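Local coordinates for protein succinate dehydrogenase subunit A (Mycolicibacterium smegmatis, PDB 7D6V) that probably oxidises succinate as the FAD-carrying flavoprotein subunit of a mycobacterial succinate dehydrogenase, passing electrons on toward quinone in the respiratory chain, at residues 455-458 / 459-462. Sequence-based numbering, arbitrary orientation.
Sequences KVSE and AAVE
Glu458 O accepts a hydrogen bond from Glu462 N at 2.9 Å, an i to i+4 bond of the first turn of helix 458-469. The Glu462 side chain passes over the same oxygen: with CG beside the backbone N (chi1 -64°), Glu462 CG lies 3.2 Å from Glu458 O, and the chain then runs on extended, bringing Glu462 OE1 to 4.0 Å from Glu458 CB. The Glu458 chain is bent instead, and the two carboxylates stay apart, Glu458 OE1 to Glu462 OE1 being 6.0 Å, so any repulsion between them is probably modest. One residue earlier, Ser457 O meets the valine methyl Val461 CG2 at 3.3 Å; CG2 is the branch that makes this contact, while CG1 is turned to the other side of CB. Ser457 stands at the N-cap position. Its OG, set between its own N and carbonyl carbon (chi1 68°), lies 3.6 Å from both Ala460 N and Ala460 CB; the methyl of Ala460 packs alongside the hydroxyl. This is the start of a surface helix that follows the loop after helix 427-448, and the centre of the contact lies about 31 Å from the centre of the chain. The helix start is laid against the mixed sheet of strands 5-7, 197-200, 184-191 and 172-179: Val456 touches Ile178, Ala185 and Leu199, Ala460 touches Ile178, and Val461 rests on Phe188 and Leu199. Farther out, Lys455 N is hydrogen-bonded to Asp180 OD2, while Glu458 OE1 has a long, weak ion pair with Arg6. Within the helix, Val461 O is hydrogen-bonded to Thr465 OG1.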
ATOM      1  N   LYS A 455      -1.786  -5.454  40.838  1.00 26.62           N
ATOM      2  CA  LYS A 455      -1.176  -6.762  40.652  1.00 26.62           C
ATOM      3  C   LYS A 455      -2.144  -7.713  39.963  1.00 26.62           C
ATOM      4  O   LYS A 455      -3.323  -7.784  40.325  1.00 26.62           O
ATOM      5  CB  LYS A 455      -0.743  -7.345  41.997  1.00 26.62           C
ATOM      6  CG  LYS A 455       0.368  -6.561  42.664  1.00 26.62           C
ATOM      7  CD  LYS A 455       0.775  -7.179  43.988  1.00 26.62           C
ATOM      8  CE  LYS A 455       1.951  -6.431  44.594  1.00 26.62           C
ATOM      9  NZ  LYS A 455       1.579  -5.049  44.993  1.00 26.62           N
ATOM     10  N   VAL A 456      -1.640  -8.447  38.970  1.00 24.55           N
ATOM     11  CA  VAL A 456      -2.449  -9.461  38.305  1.00 24.55           C
ATOM     12  C   VAL A 456      -2.606 -10.672  39.213  1.00 24.55           C
ATOM     13  O   VAL A 456      -1.649 -11.123  39.858  1.00 24.55           O
ATOM     14  CB  VAL A 456      -1.831  -9.856  36.952  1.00 24.55           C
ATOM     15  CG1 VAL A 456      -1.834  -8.678  36.006  1.00 24.55           C
ATOM     16  CG2 VAL A 456      -0.419 -10.375  37.135  1.00 24.55           C
ATOM     17  N   SER A 457      -3.825 -11.192  39.285  1.00 26.80           N
ATOM     18  CA  SER A 457      -4.117 -12.398  40.044  1.00 26.80           C
ATOM     19  C   SER A 457      -4.077 -13.611  39.124  1.00 26.80           C
ATOM     20  O   SER A 457      -4.437 -13.533  37.948  1.00 26.80           O
ATOM     21  CB  SER A 457      -5.483 -12.304  40.723  1.00 26.80           C
ATOM     22  OG  SER A 457      -6.527 -12.309  39.768  1.00 26.80           O
ATOM     23  N   GLU A 458      -3.629 -14.739  39.676  1.00 27.97           N
ATOM     24  CA  GLU A 458      -3.482 -15.944  38.866  1.00 27.97           C
ATOM     25  C   GLU A 458      -4.829 -16.558  38.509  1.00 27.97           C
ATOM     26  O   GLU A 458      -4.950 -17.215  37.467  1.00 27.97           O
ATOM     27  CB  GLU A 458      -2.603 -16.958  39.597  1.00 27.97           C
ATOM     28  CG  GLU A 458      -1.249 -16.418  40.070  1.00 27.97           C
ATOM     29  CD  GLU A 458      -0.520 -15.554  39.041  1.00 27.97           C
ATOM     30  OE1 GLU A 458      -0.666 -15.790  37.820  1.00 27.97           O
ATOM     31  OE2 GLU A 458       0.205 -14.626  39.460  1.00 27.97           O
ATOM     32  N   ALA A 459      -5.848 -16.361  39.350  1.00 26.47           N
ATOM     33  CA  ALA A 459      -7.169 -16.906  39.058  1.00 26.47           C
ATOM     34  C   ALA A 459      -7.755 -16.297  37.789  1.00 26.47           C
ATOM     35  O   ALA A 459      -8.377 -17.000  36.984  1.00 26.47           O
ATOM     36  CB  ALA A 459      -8.103 -16.678  40.245  1.00 26.47           C
ATOM     37  N   ALA A 460      -7.577 -14.989  37.599  1.00 24.49           N
ATOM     38  CA  ALA A 460      -8.068 -14.345  36.385  1.00 24.49           C
ATOM     39  C   ALA A 460      -7.365 -14.887  35.147  1.00 24.49           C
ATOM     40  O   ALA A 460      -7.994 -15.088  34.101  1.00 24.49           O
ATOM     41  CB  ALA A 460      -7.888 -12.831  36.486  1.00 24.49           C
ATOM     42  N   VAL A 461      -6.059 -15.133  35.249  1.00 23.88           N
ATOM     43  CA  VAL A 461      -5.315 -15.677  34.119  1.00 23.88           C
ATOM     44  C   VAL A 461      -5.778 -17.094  33.808  1.00 23.88           C
ATOM     45  O   VAL A 461      -5.906 -17.476  32.638  1.00 23.88           O
ATOM     46  CB  VAL A 461      -3.805 -15.618  34.399  1.00 23.88           C
ATOM     47  CG1 VAL A 461      -3.024 -15.954  33.146  1.00 23.88           C
ATOM     48  CG2 VAL A 461      -3.425 -14.243  34.898  1.00 23.88           C
ATOM     49  N   GLU A 462      -6.035 -17.897  34.843  1.00 25.79           N
ATOM     50  CA  GLU A 462      -6.557 -19.240  34.619  1.00 25.79           C
ATOM     51  C   GLU A 462      -7.930 -19.197  33.961  1.00 25.79           C
ATOM     52  O   GLU A 462      -8.221 -19.993  33.061  1.00 25.79           O
ATOM     53  CB  GLU A 462      -6.617 -20.011  35.936  1.00 25.79           C
ATOM     54  CG  GLU A 462      -5.261 -20.259  36.567  1.00 25.79           C
ATOM     55  CD  GLU A 462      -5.344 -20.439  38.068  1.00 25.79           C
ATOM     56  OE1 GLU A 462      -4.282 -20.491  38.723  1.00 25.79           O
ATOM     57  OE2 GLU A 462      -6.473 -20.528  38.596  1.00 25.79           O
TER